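Local coordinates for DNA repair protein PprA (PDB 6MC8) that probably takes part in DNA damage repair and genome segregation, binding DNA and forming filaments, at residues W172-T181 / A191-T199. The protein carries 2 engineered substitutions. Residues are numbered along the deposited sequence; the frame is centred on the assembly and turned at random.
Sequences WTPGAAQTWT and AVEVHRPAT
Trp180 and His195 form a hydrogen-bonded pair between antiparallel strands: Trp180 N reaches His195 O at 2.7 Å, and His195 N returns to Trp180 O. At the next, non-hydrogen-bonded pair, Thr181 with Val194, a side chain supplies the polar link instead. With chi1 at -175°, Thr181 OG1 lies opposite its own backbone nitrogen and donates to Glu193 O at 2.8 Å, tilted 29° from that carbonyl's plane. Threonine suits the place twice over: beta-branching favours the extended backbone, and its hydroxyl can bond a carbonyl of the next strand. On the same face Thr179 CG2 meets Val194 CG1 at 3.6 Å, methyl against methyl; valine's branched methyls suit this buried side.

Beyond the last bridge, Arg196 holds the turn of the adjoining hairpin. Its extended start carries it across Gln178 at roughly a right angle, Gln178 CB against Arg196 CG, and the bend at chi3 (-65°) turns the guanidinium so that Arg196 NE bonds Ala177 O at 2.8 Å, nearly straight and in the guanidinium plane. Ala177 belongs to a type I' turn, Ala176 to Thr179, next to a classic beta bulge at Gly175 and Ala176. Arginine's length and several N-H groups also let NH2 salt-bridge Asp289 and NH1 bond Gln292, fixing the group's rotation.

On the face bearing His195, the indole of Trp172 slants across from the outer strand, its CZ3 3.6 Å from His195 CB and its CH2 equally near Glu193 CD. The broad ring spans the intervening strand, while its NE1 bonds Ser138 O. Ser261 bonds both His195 ND1 and Glu193 OE2, and Arg182 pairs with Glu193 OE1, so the buried carboxylate is held at both oxygens.

The contact thus joins three consecutive strands of a four-stranded antiparallel sheet, 168-176, 179-186 and 189-195; strand 261-267 completes it, and helix 274-304 packs against the face carrying Thr181 and Val194.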
ATOM      1  N   TRP A 172     -13.666 -10.330   7.412  1.00 30.59           N
ATOM      2  CA  TRP A 172     -14.698 -10.256   8.434  1.00 25.22           C
ATOM      3  C   TRP A 172     -14.317 -11.107   9.638  1.00 24.76           C
ATOM      4  O   TRP A 172     -13.822 -12.227   9.499  1.00 32.71           O
ATOM      5  CB  TRP A 172     -16.039 -10.730   7.881  1.00 25.65           C
ATOM      6  CG  TRP A 172     -16.667  -9.857   6.848  1.00 26.18           C
ATOM      7  CD1 TRP A 172     -16.754 -10.099   5.515  1.00 30.03           C
ATOM      8  CD2 TRP A 172     -17.295  -8.594   7.066  1.00 22.42           C
ATOM      9  NE1 TRP A 172     -17.409  -9.075   4.889  1.00 25.58           N
ATOM     10  CE2 TRP A 172     -17.748  -8.133   5.821  1.00 24.53           C
ATOM     11  CE3 TRP A 172     -17.517  -7.807   8.196  1.00 23.73           C
ATOM     12  CZ2 TRP A 172     -18.418  -6.928   5.674  1.00 22.41           C
ATOM     13  CZ3 TRP A 172     -18.170  -6.613   8.047  1.00 25.68           C
ATOM     14  CH2 TRP A 172     -18.615  -6.182   6.795  1.00 23.14           C
ATOM     15  N   THR A 173     -14.537 -10.561  10.828  1.00 23.28           N
ATOM     16  CA  THR A 173     -14.352 -11.289  12.067  1.00 28.02           C
ATOM     17  C   THR A 173     -15.567 -11.016  12.946  1.00 28.90           C
ATOM     18  O   THR A 173     -16.200  -9.963  12.809  1.00 30.74           O
ATOM     19  CB  THR A 173     -13.019 -10.890  12.757  1.00 26.70           C
ATOM     20  OG1 THR A 173     -12.743 -11.752  13.866  1.00 41.13           O
ATOM     21  CG2 THR A 173     -13.022  -9.471  13.240  1.00 24.04           C
ATOM     22  N   PRO A 174     -15.981 -11.974  13.779  1.00 33.17           N
ATOM     23  CA  PRO A 174     -17.198 -11.774  14.579  1.00 31.44           C
ATOM     24  C   PRO A 174     -17.004 -10.719  15.656  1.00 27.76           C
ATOM     25  O   PRO A 174     -15.997 -10.709  16.365  1.00 32.61           O
ATOM     26  CB  PRO A 174     -17.449 -13.157  15.187  1.00 31.94           C
ATOM     27  CG  PRO A 174     -16.754 -14.092  14.297  1.00 30.46           C
ATOM     28  CD  PRO A 174     -15.541 -13.378  13.822  1.00 27.31           C
ATOM     29  N   GLY A 175     -18.015  -9.873  15.789  1.00 24.76           N
ATOM     30  CA  GLY A 175     -18.066  -8.844  16.829  1.00 28.31           C
ATOM     31  C   GLY A 175     -19.157  -9.047  17.869  1.00 31.99           C
ATOM     32  O   GLY A 175     -19.281  -8.173  18.676  1.00 39.45           O
ATOM     33  N   ALA A 176     -19.888 -10.155  17.807  1.00 32.19           N
ATOM     34  CA  ALA A 176     -21.037 -10.636  18.623  1.00 36.45           C
ATOM     35  C   ALA A 176     -22.337  -9.983  18.174  1.00 35.78           C
ATOM     36  O   ALA A 176     -22.300  -9.267  17.237  1.00 32.47           O
ATOM     37  CB  ALA A 176     -20.841 -10.528  20.115  1.00 36.35           C
ATOM     38  N   ALA A 177     -23.458 -10.350  18.778  1.00 36.24           N
ATOM     39  CA  ALA A 177     -24.775  -9.706  18.566  1.00 30.38           C
ATOM     40  C   ALA A 177     -25.165  -9.622  17.089  1.00 30.35           C
ATOM     41  O   ALA A 177     -25.693  -8.606  16.714  1.00 23.47           O
ATOM     42  CB  ALA A 177     -24.730  -8.353  19.203  1.00 23.92           C
ATOM     43  N   GLN A 178     -24.891 -10.684  16.332  1.00 31.69           N
ATOM     44  CA  GLN A 178     -25.061 -10.821  14.865  1.00 31.73           C
ATOM     45  C   GLN A 178     -24.176  -9.792  14.163  1.00 28.83           C
ATOM     46  O   GLN A 178     -24.390  -9.578  13.024  1.00 30.10           O
ATOM     47  CB  GLN A 178     -26.505 -10.685  14.409  1.00 29.93           C
ATOM     48  CG  GLN A 178     -27.405 -11.790  14.868  1.00 32.64           C
ATOM     49  CD  GLN A 178     -28.836 -11.506  14.498  1.00 38.36           C
ATOM     50  OE1 GLN A 178     -29.164 -10.472  13.942  1.00 45.01           O
ATOM     51  NE2 GLN A 178     -29.707 -12.430  14.818  1.00 37.81           N
ATOM     52  N   THR A 179     -23.116  -9.341  14.813  1.00 27.97           N
ATOM     53  CA  THR A 179     -22.283  -8.266  14.297  1.00 28.34           C
ATOM     54  C   THR A 179     -20.958  -8.813  13.780  1.00 28.41           C
ATOM     55  O   THR A 179     -20.305  -9.622  14.441  1.00 30.77           O
ATOM     56  CB  THR A 179     -22.064  -7.223  15.402  1.00 28.23           C
ATOM     57  OG1 THR A 179     -23.239  -6.416  15.543  1.00 29.59           O
ATOM     58  CG2 THR A 179     -20.847  -6.371  15.183  1.00 30.25           C
ATOM     59  N   TRP A 180     -20.584  -8.380  12.580  1.00 26.64           N
ATOM     60  CA  TRP A 180     -19.311  -8.707  11.962  1.00 26.52           C
ATOM     61  C   TRP A 180     -18.549  -7.423  11.670  1.00 25.75           C
ATOM     62  O   TRP A 180     -19.142  -6.394  11.347  1.00 23.85           O
ATOM     63  CB  TRP A 180     -19.541  -9.512  10.692  1.00 27.73           C
ATOM     64  CG  TRP A 180     -19.946 -10.910  10.986  1.00 30.69           C
ATOM     65  CD1 TRP A 180     -21.190 -11.347  11.309  1.00 27.98           C
ATOM     66  CD2 TRP A 180     -19.117 -12.068  10.922  1.00 32.28           C
ATOM     67  NE1 TRP A 180     -21.181 -12.702  11.495  1.00 33.93           N
ATOM     68  CE2 TRP A 180     -19.916 -13.169  11.259  1.00 31.57           C
ATOM     69  CE3 TRP A 180     -17.770 -12.278  10.627  1.00 30.12           C
ATOM     70  CZ2 TRP A 180     -19.417 -14.461  11.299  1.00 28.12           C
ATOM     71  CZ3 TRP A 180     -17.278 -13.554  10.670  1.00 30.12           C
ATOM     72  CH2 TRP A 180     -18.099 -14.633  11.003  1.00 34.11           C
ATOM     73  N   THR A 181     -17.227  -7.480  11.801  1.00 30.54           N
ATOM     74  CA  THR A 181     -16.430  -6.267  11.728  1.00 26.12           C
ATOM     75  C   THR A 181     -15.145  -6.494  10.942  1.00 28.77           C
ATOM     76  O   THR A 181     -14.655  -7.618  10.822  1.00 23.98           O
ATOM     77  CB  THR A 181     -16.132  -5.722  13.137  1.00 20.96           C
ATOM     78  OG1 THR A 181     -15.446  -4.472  13.037  1.00 29.54           O
ATOM     79  CG2 THR A 181     -15.306  -6.685  13.932  1.00 22.16           C
ATOM     80  N   ALA A 191      -9.926   3.014   8.896  1.00 22.07           N
ATOM     81  CA  ALA A 191     -11.369   2.858   8.865  1.00 25.76           C
ATOM     82  C   ALA A 191     -11.777   1.514   9.443  1.00 25.11           C
ATOM     83  O   ALA A 191     -11.018   0.544   9.385  1.00 27.39           O
ATOM     84  CB  ALA A 191     -11.895   3.003   7.449  1.00 20.59           C
ATOM     85  N   VAL A 192     -12.979   1.466  10.003  1.00 23.97           N
ATOM     86  CA  VAL A 192     -13.533   0.248  10.578  1.00 26.76           C
ATOM     87  C   VAL A 192     -15.023   0.193  10.249  1.00 25.18           C
ATOM     88  O   VAL A 192     -15.724   1.210  10.307  1.00 25.66           O
ATOM     89  CB  VAL A 192     -13.253   0.159  12.097  1.00 22.64           C
ATOM     90  CG1 VAL A 192     -13.790   1.352  12.850  1.00 22.81           C
ATOM     91  CG2 VAL A 192     -13.803  -1.122  12.689  1.00 30.07           C
ATOM     92  N   GLU A 193     -15.486  -0.980   9.828  1.00 27.38           N
ATOM     93  CA  GLU A 193     -16.882  -1.220   9.507  1.00 19.36           C
ATOM     94  C   GLU A 193     -17.451  -2.187  10.530  1.00 23.42           C
ATOM     95  O   GLU A 193     -16.791  -3.158  10.897  1.00 23.69           O
ATOM     96  CB  GLU A 193     -17.035  -1.792   8.096  1.00 18.02           C
ATOM     97  CG  GLU A 193     -18.469  -2.028   7.663  1.00 18.22           C
ATOM     98  CD  GLU A 193     -18.572  -2.610   6.278  1.00 22.17           C
ATOM     99  OE1 GLU A 193     -17.525  -2.869   5.660  1.00 27.40           O
ATOM    100  OE2 GLU A 193     -19.702  -2.810   5.803  1.00 21.86           O
ATOM    101  N   VAL A 194     -18.659  -1.906  11.001  1.00 23.15           N
ATOM    102  CA  VAL A 194     -19.409  -2.793  11.878  1.00 20.17           C
ATOM    103  C   VAL A 194     -20.722  -3.119  11.185  1.00 22.66           C
ATOM    104  O   VAL A 194     -21.487  -2.214  10.842  1.00 24.68           O
ATOM    105  CB  VAL A 194     -19.635  -2.149  13.257  1.00 25.03           C
ATOM    106  CG1 VAL A 194     -20.648  -2.913  14.042  1.00 27.77           C
ATOM    107  CG2 VAL A 194     -18.338  -2.107  14.024  1.00 27.19           C
ATOM    108  N   HIS A 195     -20.981  -4.406  10.979  1.00 24.25           N
ATOM    109  CA  HIS A 195     -22.050  -4.866  10.102  1.00 21.09           C
ATOM    110  C   HIS A 195     -22.960  -5.856  10.812  1.00 23.68           C
ATOM    111  O   HIS A 195     -22.496  -6.880  11.315  1.00 24.54           O
ATOM    112  CB  HIS A 195     -21.463  -5.519   8.858  1.00 20.42           C
ATOM    113  CG  HIS A 195     -22.484  -6.058   7.912  1.00 24.76           C
ATOM    114  ND1 HIS A 195     -23.215  -5.254   7.069  1.00 19.80           N
ATOM    115  CD2 HIS A 195     -22.889  -7.325   7.669  1.00 23.00           C
ATOM    116  CE1 HIS A 195     -24.029  -6.002   6.348  1.00 22.98           C
ATOM    117  NE2 HIS A 195     -23.852  -7.262   6.695  1.00 24.15           N
ATOM    118  N   ARG A 196     -24.253  -5.558  10.826  1.00 25.46           N
ATOM    119  CA  ARG A 196     -25.282  -6.522  11.212  1.00 25.48           C
ATOM    120  C   ARG A 196     -26.243  -6.637  10.039  1.00 27.10           C
ATOM    121  O   ARG A 196     -26.797  -5.607   9.606  1.00 22.82           O
ATOM    122  CB  ARG A 196     -26.021  -6.111  12.480  1.00 25.06           C
ATOM    123  CG  ARG A 196     -26.967  -7.190  12.972  1.00 29.52           C
ATOM    124  CD  ARG A 196     -27.796  -6.761  14.159  1.00 21.04           C
ATOM    125  NE  ARG A 196     -26.999  -6.507  15.347  1.00 25.67           N
ATOM    126  CZ  ARG A 196     -26.852  -5.310  15.893  1.00 23.79           C
ATOM    127  NH1 ARG A 196     -27.444  -4.262  15.349  1.00 23.19           N
ATOM    128  NH2 ARG A 196     -26.114  -5.161  16.978  1.00 31.23           N
ATOM    129  N   PRO A 197     -26.463  -7.838   9.503  1.00 26.42           N
ATOM    130  CA  PRO A 197     -27.221  -7.978   8.250  1.00 27.06           C
ATOM    131  C   PRO A 197     -28.690  -7.610   8.395  1.00 24.59           C
ATOM    132  O   PRO A 197     -29.367  -8.020   9.338  1.00 25.76           O
ATOM    133  CB  PRO A 197     -27.050  -9.460   7.907  1.00 22.70           C
ATOM    134  CG  PRO A 197     -25.825  -9.866   8.613  1.00 28.11           C
ATOM    135  CD  PRO A 197     -25.815  -9.099   9.884  1.00 28.11           C
ATOM    136  N   ALA A 198     -29.175  -6.823   7.439  1.00 22.04           N
ATOM    137  CA  ALA A 198     -30.557  -6.377   7.426  1.00 23.39           C
ATOM    138  C   ALA A 198     -30.993  -6.145   5.990  1.00 26.33           C
ATOM    139  O   ALA A 198     -30.315  -5.451   5.231  1.00 25.31           O
ATOM    140  CB  ALA A 198     -30.743  -5.098   8.245  1.00 19.95           C
ATOM    141  N   THR A 199     -32.116  -6.740   5.624  1.00 26.66           N
ATOM    142  CA  THR A 199     -32.804  -6.469   4.378  1.00 22.95           C
ATOM    143  C   THR A 199     -33.990  -5.564   4.684  1.00 23.64           C
ATOM    144  O   THR A 199     -34.363  -5.406   5.851  1.00 23.46           O
ATOM    145  CB  THR A 199     -33.271  -7.772   3.703  1.00 26.12           C
ATOM    146  OG1 THR A 199     -34.244  -8.432   4.516  1.00 27.39           O
ATOM    147  CG2 THR A 199     -32.100  -8.696   3.470  1.00 22.68           C
TER